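Local coordinates for protein alanine dehydrogenase (Archaeoglobus fulgidus, PDB 1OMO) that catalyses the reversible NAD-dependent oxidative deamination of alanine to pyruvate as a homodimer with Rossmann-fold NAD domains, at residues A[104-109]-A[137-142]. Residues are numbered along the deposited sequence; the frame is centred on the assembly and turned at random.
With NAD (nicotinamide-adenine-dinucleotide), chain D.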
loop_
_atom_site.group_PDB
_atom_site.type_symbol
_atom_site.label_atom_id
_atom_site.label_comp_id
_atom_site.label_asym_id
_atom_site.label_seq_id
_atom_site.Cartn_x
_atom_site.Cartn_y
_atom_site.Cartn_z
ATOM N N THR A 104 8.020 -15.612 4.903
ATOM C CA THR A 104 9.011 -15.156 3.949
ATOM C C THR A 104 9.626 -13.843 4.331
ATOM O O THR A 104 10.651 -13.471 3.787
ATOM C CB THR A 104 8.468 -15.064 2.473
ATOM O OG1 THR A 104 7.271 -14.271 2.420
ATOM C CG2 THR A 104 8.212 -16.481 1.905
ATOM N N THR A 105 8.996 -13.113 5.244
ATOM C CA THR A 105 9.584 -11.842 5.682
ATOM C C THR A 105 10.831 -12.203 6.526
ATOM O O THR A 105 11.897 -11.595 6.378
ATOM C CB THR A 105 8.569 -11.009 6.524
ATOM O OG1 THR A 105 7.522 -10.538 5.666
ATOM C CG2 THR A 105 9.246 -9.840 7.218
ATOM N N SER A 106 10.706 -13.223 7.377
ATOM C CA SER A 106 11.839 -13.659 8.219
ATOM C C SER A 106 12.920 -14.278 7.330
ATOM O O SER A 106 14.115 -13.977 7.468
ATOM C CB SER A 106 11.389 -14.703 9.260
ATOM O OG SER A 106 10.769 -14.072 10.360
ATOM N N LEU A 107 12.470 -15.112 6.394
ATOM C CA LEU A 107 13.344 -15.810 5.460
ATOM C C LEU A 107 14.199 -14.842 4.661
ATOM O O LEU A 107 15.424 -14.973 4.646
ATOM C CB LEU A 107 12.516 -16.658 4.498
ATOM C CG LEU A 107 13.013 -18.031 4.018
ATOM C CD1 LEU A 107 12.888 -18.102 2.511
ATOM C CD2 LEU A 107 14.405 -18.318 4.447
ATOM N N ARG A 108 13.574 -13.857 4.003
ATOM C CA ARG A 108 14.349 -12.957 3.180
ATOM C C ARG A 108 15.202 -11.969 3.988
ATOM O O ARG A 108 16.098 -11.340 3.446
ATOM C CB ARG A 108 13.460 -12.232 2.163
ATOM C CG ARG A 108 12.322 -11.363 2.708
ATOM C CD ARG A 108 12.767 -10.103 3.465
ATOM N NE ARG A 108 11.722 -9.067 3.458
ATOM C CZ ARG A 108 11.651 -8.051 4.323
ATOM N NH1 ARG A 108 12.549 -7.938 5.289
ATOM N NH2 ARG A 108 10.722 -7.107 4.181
ATOM N N THR A 109 14.927 -11.831 5.275
ATOM C CA THR A 109 15.743 -10.943 6.113
ATOM C C THR A 109 16.954 -11.801 6.417
ATOM O O THR A 109 18.094 -11.333 6.361
ATOM C CB THR A 109 15.002 -10.549 7.419
ATOM O OG1 THR A 109 13.735 -9.961 7.061
ATOM C CG2 THR A 109 15.839 -9.534 8.225
ATOM N N ALA A 137 17.371 -14.475 14.580
ATOM C CA ALA A 137 18.730 -14.983 14.740
ATOM C C ALA A 137 18.883 -16.321 14.026
ATOM O O ALA A 137 19.899 -16.550 13.367
ATOM C CB ALA A 137 19.104 -15.144 16.220
ATOM N N TYR A 138 17.883 -17.197 14.164
ATOM C CA TYR A 138 17.938 -18.494 13.502
ATOM C C TYR A 138 18.045 -18.310 11.983
ATOM O O TYR A 138 18.883 -18.951 11.338
ATOM C CB TYR A 138 16.710 -19.349 13.835
ATOM C CG TYR A 138 16.657 -19.820 15.283
ATOM C CD1 TYR A 138 16.154 -18.990 16.300
ATOM C CD2 TYR A 138 17.128 -21.100 15.648
ATOM C CE1 TYR A 138 16.114 -19.423 17.641
ATOM C CE2 TYR A 138 17.094 -21.531 16.954
ATOM C CZ TYR A 138 16.583 -20.696 17.951
ATOM O OH TYR A 138 16.540 -21.151 19.253
ATOM N N PHE A 139 17.233 -17.423 11.411
ATOM C CA PHE A 139 17.307 -17.222 9.969
ATOM C C PHE A 139 18.638 -16.646 9.534
ATOM O O PHE A 139 19.134 -16.972 8.474
ATOM C CB PHE A 139 16.181 -16.330 9.471
ATOM C CG PHE A 139 14.854 -17.007 9.477
ATOM C CD1 PHE A 139 14.027 -16.945 10.603
ATOM C CD2 PHE A 139 14.448 -17.760 8.377
ATOM C CE1 PHE A 139 12.831 -17.618 10.637
ATOM C CE2 PHE A 139 13.245 -18.442 8.394
ATOM C CZ PHE A 139 12.425 -18.376 9.530
ATOM N N GLN A 140 19.218 -15.792 10.358
ATOM C CA GLN A 140 20.498 -15.214 10.009
ATOM C C GLN A 140 21.539 -16.360 10.016
ATOM O O GLN A 140 22.331 -16.497 9.082
ATOM C CB GLN A 140 20.845 -14.146 11.029
ATOM C CG GLN A 140 21.801 -13.127 10.552
ATOM C CD GLN A 140 21.173 -12.048 9.664
ATOM O OE1 GLN A 140 21.894 -11.342 8.975
ATOM N NE2 GLN A 140 19.851 -11.913 9.689
ATOM N N LEU A 141 21.510 -17.178 11.072
ATOM C CA LEU A 141 22.418 -18.306 11.238
ATOM C C LEU A 141 22.359 -19.228 10.026
ATOM O O LEU A 141 23.390 -19.601 9.498
ATOM C CB LEU A 141 22.037 -19.086 12.502
ATOM C CG LEU A 141 22.820 -20.288 13.064
ATOM C CD1 LEU A 141 22.426 -21.509 12.331
ATOM C CD2 LEU A 141 24.325 -20.074 12.986
ATOM N N GLU A 142 21.150 -19.574 9.589
ATOM C CA GLU A 142 20.970 -20.452 8.450
ATOM C C GLU A 142 21.469 -19.845 7.134
ATOM O O GLU A 142 22.021 -20.550 6.312
ATOM C CB GLU A 142 19.499 -20.865 8.302
ATOM C CG GLU A 142 18.987 -21.760 9.399
ATOM C CD GLU A 142 19.586 -23.169 9.381
ATOM O OE1 GLU A 142 19.402 -23.905 10.382
ATOM O OE2 GLU A 142 20.224 -23.550 8.375
HETATM P PA NAD D . 11.842 -11.967 18.817
HETATM O O1A NAD D . 11.072 -11.254 19.865
HETATM O O2A NAD D . 11.545 -13.450 18.558
HETATM O O5B NAD D . 13.491 -11.878 18.871
HETATM C C5B NAD D . 14.203 -10.814 19.630
HETATM C C4B NAD D . 15.057 -11.531 20.709
HETATM O O4B NAD D . 15.768 -10.396 21.374
HETATM C C3B NAD D . 14.279 -12.221 21.927
HETATM O O3B NAD D . 14.686 -13.638 22.079
HETATM C C2B NAD D . 14.600 -11.358 23.172
HETATM O O2B NAD D . 14.569 -11.935 24.427
HETATM C C1B NAD D . 15.956 -10.727 22.730
HETATM N N9A NAD D . 16.225 -9.454 23.330
HETATM C C8A NAD D . 15.414 -8.374 23.617
HETATM N N7A NAD D . 16.059 -7.364 24.162
HETATM C C5A NAD D . 17.334 -7.712 24.274
HETATM C C6A NAD D . 18.505 -6.999 24.786
HETATM N N6A NAD D . 18.417 -5.792 25.284
HETATM N N1A NAD D . 19.691 -7.709 24.717
HETATM C C2A NAD D . 19.801 -8.963 24.219
HETATM N N3A NAD D . 18.697 -9.690 23.719
HETATM C C4A NAD D . 17.489 -9.014 23.751
HETATM O O3 NAD D . 11.903 -11.272 17.305
HETATM P PN NAD D . 12.571 -11.701 15.802
HETATM O O1N NAD D . 13.452 -12.902 16.025
HETATM O O2N NAD D . 11.471 -11.683 14.760
HETATM O O5D NAD D . 13.555 -10.344 15.620
HETATM C C5D NAD D . 12.738 -9.065 16.031
HETATM C C4D NAD D . 13.464 -7.800 15.709
HETATM O O4D NAD D . 13.808 -7.842 14.213
HETATM C C3D NAD D . 12.632 -6.489 15.875
HETATM O O3D NAD D . 13.467 -5.338 16.099
HETATM C C2D NAD D . 11.903 -6.456 14.528
HETATM O O2D NAD D . 11.125 -5.325 14.316
HETATM C C1D NAD D . 13.129 -6.713 13.529
HETATM N N1N NAD D . 12.893 -7.302 12.165
HETATM C C2N NAD D . 13.554 -6.535 11.110
HETATM C C3N NAD D . 13.519 -7.174 9.818
HETATM C C7N NAD D . 14.254 -6.296 8.637
HETATM O O7N NAD D . 13.899 -6.496 7.440
HETATM N N7N NAD D . 15.228 -5.404 9.006
HETATM C C4N NAD D . 12.941 -8.427 9.508
HETATM C C5N NAD D . 12.326 -9.078 10.654
HETATM C C6N NAD D . 12.309 -8.529 11.946
#
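Arg108 NH1 reaches the nicotinamide carboxamide of NAD, 2.9 Å from NAD O7N, which lies at the edge of the guanidinium, in its plane, while a second, weak bond joins NH1 to Thr109 OG1. Thr109 OG1 in turn donates to Thr105 O, one turn back and 2.6 Å away, which probably holds the rotation of the threonine side chain. Thr109 OG1 lies 3.0 Å from NAD C4N, the carbon that exchanges hydride. Asp297 pairs with Arg108 NE, which probably helps to hold the guanidinium in place for the carboxamide.

The same helical segment illustrates how one helix can present one flank to a cofactor and another to a neighbouring helix, here through Phe139; no hydrogen bond links 104-109 to 137-142. With CG anti to its carbonyl carbon (chi1 -73°), Phe139 lays its ring against the backbone of Ser106 and Leu107. Ser106 CB sits over one face in a CH-pi contact, 3.8 Å from the ring centroid and 20° off the normal, displaced toward the rim. Leu107 CA packs 3.7 Å from Phe139 CD2, and the Leu107 side chain crosses that of Phe139 at about a right angle. With an alanine at this position, Ser106 CB would probably lose its aromatic face and a gap would open beside Leu107.

The axes of the segments 104-109 and 137-142 approach to 8.6 Å, with a signed crossing angle of -44°. Helix 135-147 follows strand 127-131 of the parallel Rossmann sheet, whereas helix 102-120 follows strand 95-100 of the mixed sheet; Leu107 also touches helix 17-32, while Arg108 lies against helices 17-32 and 294-311.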